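Local coordinates for Mgp-operon protein 3 (Mycoplasma pneumoniae, PDB 6RJ1) that probably helps the bacterium attach to host cells as an extracellular, membrane-anchored adhesin subunit that is thought to bind sugars, at residues E843-T855 with W863-Y875. Residues are numbered along the deposited sequence; the frame is centred on the assembly and turned at random.
Sequences ESAVDLTTLKDVT and WFYTFDNGEKPTY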
loop_
_atom_site.group_PDB
_atom_site.type_symbol
_atom_site.label_atom_id
_atom_site.label_comp_id
_atom_site.label_asym_id
_atom_site.label_seq_id
_atom_site.Cartn_x
_atom_site.Cartn_y
_atom_site.Cartn_z
ATOM N N GLU A 843 -7.426 -19.244 -8.955
ATOM C CA GLU A 843 -7.523 -18.054 -8.100
ATOM C C GLU A 843 -6.586 -16.948 -8.557
ATOM O O GLU A 843 -6.808 -15.793 -8.214
ATOM C CB GLU A 843 -7.355 -18.376 -6.599
ATOM C CG GLU A 843 -6.651 -19.688 -6.280
ATOM C CD GLU A 843 -7.443 -20.982 -6.318
ATOM O OE1 GLU A 843 -6.800 -22.056 -6.291
ATOM O OE2 GLU A 843 -8.694 -20.933 -6.373
ATOM N N SER A 844 -5.563 -17.295 -9.363
ATOM C CA SER A 844 -4.615 -16.355 -9.970
ATOM C C SER A 844 -5.293 -15.662 -11.160
ATOM O O SER A 844 -4.775 -14.678 -11.677
ATOM C CB SER A 844 -3.363 -17.089 -10.448
ATOM O OG SER A 844 -2.603 -17.603 -9.367
ATOM N N ALA A 845 -6.445 -16.196 -11.597
ATOM C CA ALA A 845 -7.246 -15.680 -12.705
ATOM C C ALA A 845 -8.218 -14.598 -12.224
ATOM O O ALA A 845 -8.768 -13.864 -13.049
ATOM C CB ALA A 845 -8.010 -16.823 -13.363
ATOM N N VAL A 846 -8.426 -14.509 -10.889
ATOM C CA VAL A 846 -9.300 -13.551 -10.202
ATOM C C VAL A 846 -8.631 -12.171 -10.141
ATOM O O VAL A 846 -7.483 -12.065 -9.704
ATOM C CB VAL A 846 -9.668 -14.055 -8.775
ATOM C CG1 VAL A 846 -10.554 -13.064 -8.031
ATOM C CG2 VAL A 846 -10.324 -15.433 -8.817
ATOM N N ASP A 847 -9.379 -11.116 -10.535
ATOM C CA ASP A 847 -8.941 -9.712 -10.491
ATOM C C ASP A 847 -8.981 -9.245 -9.046
ATOM O O ASP A 847 -10.064 -9.062 -8.490
ATOM C CB ASP A 847 -9.862 -8.836 -11.356
ATOM C CG ASP A 847 -9.300 -7.486 -11.734
ATOM O OD1 ASP A 847 -8.597 -6.876 -10.897
ATOM O OD2 ASP A 847 -9.564 -7.034 -12.865
ATOM N N LEU A 848 -7.804 -9.065 -8.432
ATOM C CA LEU A 848 -7.709 -8.655 -7.029
ATOM C C LEU A 848 -8.147 -7.199 -6.769
ATOM O O LEU A 848 -8.403 -6.845 -5.618
ATOM C CB LEU A 848 -6.300 -8.917 -6.461
ATOM C CG LEU A 848 -5.837 -10.366 -6.390
ATOM C CD1 LEU A 848 -4.375 -10.447 -5.940
ATOM C CD2 LEU A 848 -6.742 -11.215 -5.487
ATOM N N THR A 849 -8.253 -6.370 -7.828
ATOM C CA THR A 849 -8.671 -4.966 -7.701
ATOM C C THR A 849 -10.199 -4.847 -7.610
ATOM O O THR A 849 -10.704 -3.771 -7.283
ATOM C CB THR A 849 -8.134 -4.112 -8.876
ATOM O OG1 THR A 849 -8.909 -4.339 -10.066
ATOM C CG2 THR A 849 -6.660 -4.330 -9.153
ATOM N N THR A 850 -10.930 -5.936 -7.929
ATOM C CA THR A 850 -12.395 -5.947 -7.972
ATOM C C THR A 850 -13.072 -6.445 -6.686
ATOM O O THR A 850 -14.287 -6.665 -6.698
ATOM C CB THR A 850 -12.885 -6.731 -9.188
ATOM O OG1 THR A 850 -12.477 -8.090 -9.076
ATOM C CG2 THR A 850 -12.430 -6.128 -10.503
ATOM N N LEU A 851 -12.311 -6.598 -5.583
ATOM C CA LEU A 851 -12.862 -7.065 -4.314
ATOM C C LEU A 851 -13.975 -6.157 -3.821
ATOM O O LEU A 851 -13.767 -4.955 -3.644
ATOM C CB LEU A 851 -11.771 -7.245 -3.243
ATOM C CG LEU A 851 -12.263 -7.672 -1.851
ATOM C CD1 LEU A 851 -12.487 -9.166 -1.768
ATOM C CD2 LEU A 851 -11.306 -7.244 -0.802
ATOM N N LYS A 852 -15.171 -6.724 -3.638
ATOM C CA LYS A 852 -16.289 -5.922 -3.175
ATOM C C LYS A 852 -16.609 -6.201 -1.705
ATOM O O LYS A 852 -17.034 -5.281 -1.005
ATOM C CB LYS A 852 -17.509 -6.041 -4.114
ATOM C CG LYS A 852 -18.653 -6.926 -3.653
ATOM C CD LYS A 852 -19.943 -6.129 -3.616
ATOM C CE LYS A 852 -21.174 -6.994 -3.704
ATOM N NZ LYS A 852 -22.384 -6.173 -3.986
ATOM N N ASP A 853 -16.356 -7.430 -1.218
ATOM C CA ASP A 853 -16.675 -7.759 0.167
ATOM C C ASP A 853 -15.819 -8.860 0.788
ATOM O O ASP A 853 -15.383 -9.782 0.099
ATOM C CB ASP A 853 -18.174 -8.123 0.270
ATOM C CG ASP A 853 -18.615 -8.585 1.640
ATOM O OD1 ASP A 853 -18.698 -7.728 2.562
ATOM O OD2 ASP A 853 -18.846 -9.802 1.805
ATOM N N VAL A 854 -15.580 -8.750 2.105
ATOM C CA VAL A 854 -14.900 -9.776 2.895
ATOM C C VAL A 854 -15.777 -10.058 4.106
ATOM O O VAL A 854 -16.199 -9.119 4.785
ATOM C CB VAL A 854 -13.442 -9.483 3.322
ATOM C CG1 VAL A 854 -12.751 -10.772 3.740
ATOM C CG2 VAL A 854 -12.652 -8.800 2.217
ATOM N N THR A 855 -16.046 -11.346 4.371
ATOM C CA THR A 855 -16.878 -11.791 5.485
ATOM C C THR A 855 -16.198 -12.935 6.207
ATOM O O THR A 855 -15.588 -13.781 5.562
ATOM C CB THR A 855 -18.254 -12.251 4.963
ATOM O OG1 THR A 855 -18.800 -11.250 4.108
ATOM C CG2 THR A 855 -19.235 -12.554 6.076
ATOM N N TRP A 863 -13.366 -17.450 5.974
ATOM C CA TRP A 863 -13.416 -16.136 5.364
ATOM C C TRP A 863 -13.952 -16.313 3.939
ATOM O O TRP A 863 -13.606 -17.292 3.263
ATOM C CB TRP A 863 -12.012 -15.525 5.296
ATOM C CG TRP A 863 -11.422 -15.090 6.603
ATOM C CD1 TRP A 863 -11.444 -13.831 7.128
ATOM C CD2 TRP A 863 -10.573 -15.868 7.461
ATOM N NE1 TRP A 863 -10.694 -13.783 8.280
ATOM C CE2 TRP A 863 -10.140 -15.017 8.505
ATOM C CE3 TRP A 863 -10.126 -17.204 7.445
ATOM C CZ2 TRP A 863 -9.303 -15.463 9.538
ATOM C CZ3 TRP A 863 -9.307 -17.648 8.475
ATOM C CH2 TRP A 863 -8.898 -16.782 9.502
ATOM N N PHE A 864 -14.791 -15.366 3.488
ATOM C CA PHE A 864 -15.350 -15.365 2.141
ATOM C C PHE A 864 -15.044 -14.043 1.462
ATOM O O PHE A 864 -15.433 -12.989 1.965
ATOM C CB PHE A 864 -16.854 -15.678 2.159
ATOM C CG PHE A 864 -17.185 -17.057 2.674
ATOM C CD1 PHE A 864 -17.042 -18.176 1.861
ATOM C CD2 PHE A 864 -17.648 -17.239 3.972
ATOM C CE1 PHE A 864 -17.339 -19.453 2.343
ATOM C CE2 PHE A 864 -17.945 -18.517 4.454
ATOM C CZ PHE A 864 -17.790 -19.617 3.636
ATOM N N TYR A 865 -14.296 -14.104 0.349
ATOM C CA TYR A 865 -13.874 -12.943 -0.444
ATOM C C TYR A 865 -14.710 -12.841 -1.705
ATOM O O TYR A 865 -14.615 -13.708 -2.578
ATOM C CB TYR A 865 -12.385 -13.038 -0.793
ATOM C CG TYR A 865 -11.468 -12.734 0.368
ATOM C CD1 TYR A 865 -11.218 -13.688 1.357
ATOM C CD2 TYR A 865 -10.832 -11.500 0.473
ATOM C CE1 TYR A 865 -10.388 -13.403 2.443
ATOM C CE2 TYR A 865 -9.986 -11.211 1.542
ATOM C CZ TYR A 865 -9.768 -12.163 2.527
ATOM O OH TYR A 865 -8.943 -11.875 3.586
ATOM N N THR A 866 -15.550 -11.799 -1.782
ATOM C CA THR A 866 -16.422 -11.564 -2.922
ATOM C C THR A 866 -15.771 -10.584 -3.883
ATOM O O THR A 866 -15.335 -9.509 -3.482
ATOM C CB THR A 866 -17.824 -11.162 -2.461
ATOM O OG1 THR A 866 -18.303 -12.141 -1.533
ATOM C CG2 THR A 866 -18.806 -11.037 -3.613
ATOM N N PHE A 867 -15.690 -10.981 -5.149
ATOM C CA PHE A 867 -15.108 -10.188 -6.228
ATOM C C PHE A 867 -16.176 -9.858 -7.258
ATOM O O PHE A 867 -16.837 -10.759 -7.774
ATOM C CB PHE A 867 -13.964 -10.968 -6.884
ATOM C CG PHE A 867 -12.766 -11.097 -5.976
ATOM C CD1 PHE A 867 -11.767 -10.129 -5.979
ATOM C CD2 PHE A 867 -12.634 -12.186 -5.118
ATOM C CE1 PHE A 867 -10.664 -10.239 -5.137
ATOM C CE2 PHE A 867 -11.528 -12.292 -4.275
ATOM C CZ PHE A 867 -10.561 -11.309 -4.281
ATOM N N ASP A 868 -16.334 -8.574 -7.563
ATOM C CA ASP A 868 -17.334 -8.063 -8.492
ATOM C C ASP A 868 -16.644 -7.514 -9.739
ATOM O O ASP A 868 -15.876 -6.563 -9.627
ATOM C CB ASP A 868 -18.134 -6.950 -7.781
ATOM C CG ASP A 868 -19.466 -6.539 -8.381
ATOM O OD1 ASP A 868 -19.622 -6.645 -9.625
ATOM O OD2 ASP A 868 -20.347 -6.081 -7.610
ATOM N N ASN A 869 -16.931 -8.094 -10.926
ATOM C CA ASN A 869 -16.381 -7.657 -12.220
ATOM C C ASN A 869 -16.791 -6.226 -12.625
ATOM O O ASN A 869 -16.087 -5.597 -13.413
ATOM C CB ASN A 869 -16.723 -8.658 -13.321
ATOM C CG ASN A 869 -15.954 -9.959 -13.242
ATOM O OD1 ASN A 869 -14.980 -10.105 -12.491
ATOM N ND2 ASN A 869 -16.369 -10.941 -14.026
ATOM N N GLY A 870 -17.893 -5.724 -12.054
ATOM C CA GLY A 870 -18.401 -4.372 -12.278
ATOM C C GLY A 870 -17.522 -3.293 -11.674
ATOM O O GLY A 870 -17.654 -2.109 -12.008
ATOM N N GLU A 871 -16.608 -3.704 -10.776
ATOM C CA GLU A 871 -15.639 -2.845 -10.109
ATOM C C GLU A 871 -14.429 -2.530 -11.012
ATOM O O GLU A 871 -13.575 -1.749 -10.612
ATOM C CB GLU A 871 -15.212 -3.459 -8.761
ATOM C CG GLU A 871 -15.607 -2.632 -7.544
ATOM C CD GLU A 871 -17.086 -2.578 -7.203
ATOM O OE1 GLU A 871 -17.707 -3.653 -7.034
ATOM O OE2 GLU A 871 -17.622 -1.453 -7.085
ATOM N N LYS A 872 -14.368 -3.114 -12.228
ATOM C CA LYS A 872 -13.310 -2.880 -13.226
ATOM C C LYS A 872 -13.499 -1.504 -13.888
ATOM O O LYS A 872 -14.647 -1.058 -13.989
ATOM C CB LYS A 872 -13.380 -3.949 -14.335
ATOM C CG LYS A 872 -12.732 -5.269 -13.992
ATOM C CD LYS A 872 -12.723 -6.198 -15.190
ATOM C CE LYS A 872 -12.191 -7.567 -14.862
ATOM N NZ LYS A 872 -13.272 -8.584 -14.818
ATOM N N PRO A 873 -12.435 -0.837 -14.415
ATOM C CA PRO A 873 -12.646 0.452 -15.119
ATOM C C PRO A 873 -13.449 0.266 -16.404
ATOM O O PRO A 873 -13.479 -0.841 -16.931
ATOM C CB PRO A 873 -11.224 0.932 -15.434
ATOM C CG PRO A 873 -10.320 0.106 -14.562
ATOM C CD PRO A 873 -11.003 -1.206 -14.411
ATOM N N THR A 874 -14.121 1.322 -16.888
ATOM C CA THR A 874 -14.952 1.233 -18.107
ATOM C C THR A 874 -14.122 1.096 -19.389
ATOM O O THR A 874 -14.538 0.388 -20.307
ATOM C CB THR A 874 -15.959 2.387 -18.200
ATOM O OG1 THR A 874 -15.268 3.639 -18.196
ATOM C CG2 THR A 874 -17.011 2.341 -17.096
ATOM N N TYR A 875 -12.959 1.770 -19.445
ATOM C CA TYR A 875 -12.045 1.744 -20.588
ATOM C C TYR A 875 -10.610 1.496 -20.143
ATOM O O TYR A 875 -10.224 1.916 -19.045
ATOM C CB TYR A 875 -12.143 3.045 -21.403
ATOM C CG TYR A 875 -13.474 3.229 -22.092
ATOM C CD1 TYR A 875 -14.550 3.814 -21.431
ATOM C CD2 TYR A 875 -13.659 2.829 -23.410
ATOM C CE1 TYR A 875 -15.789 3.962 -22.054
ATOM C CE2 TYR A 875 -14.889 2.990 -24.052
ATOM C CZ TYR A 875 -15.953 3.555 -23.369
ATOM O OH TYR A 875 -17.171 3.709 -23.996
#
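Phe867 lies between two aliphatic side chains of residues 843-855. Val846 CG1 sits over the centre of one ring face, 3.6 Å from the centroid of the Phe867 ring and 12° off the normal. Leu851 CD1 covers the opposite face, nearer its margin. With chi1 at 179°, Val846 turns CG1 away from its own amide nitrogen and onto the ring. The ring edge meets Thr850 OG1, and Leu848 CD2 approaches the ring at CZ.

Thr850 lies in the turn that leads into strand 851-857. Thr850 OG1 donates a hydrogen bond to Asp847 O at 2.7 Å. Thr850 N also donates to Asp847 O, and both donors come to that oxygen on one side of the carbonyl plane. Thr850 O accepts from Asp868 N at 2.9 Å. Thr850 CG2 packs on Lys872 CG at 3.6 Å. Asp847 OD1 closes an Asx turn with Thr849 N.

Thr866 O accepts two hydrogen bonds, from Lys852 N at 2.8 Å and Asp853 N at 3.2 Å. This is a classic beta bulge, and the antiparallel register shifts by one there. Thr866 N returns a hydrogen bond to Asp853 O. Beyond the bulge, Val854 CG1 lies over the face of the Tyr865 ring, 3.5 Å from its centroid.

The two strands form the beta hairpin 851-857 and 862-868. Strand 862-868 also pairs with strand 888-896 in the same antiparallel sheet. Tyr865 and Phe867 pack on Leu804 of strand 799-805, and Tyr865 OH is hydrogen-bonded to Gly781 O. Past strand 862-868, Lys872 NZ is hydrogen-bonded to Asn884 O, and Pro873 touches helix 360-365.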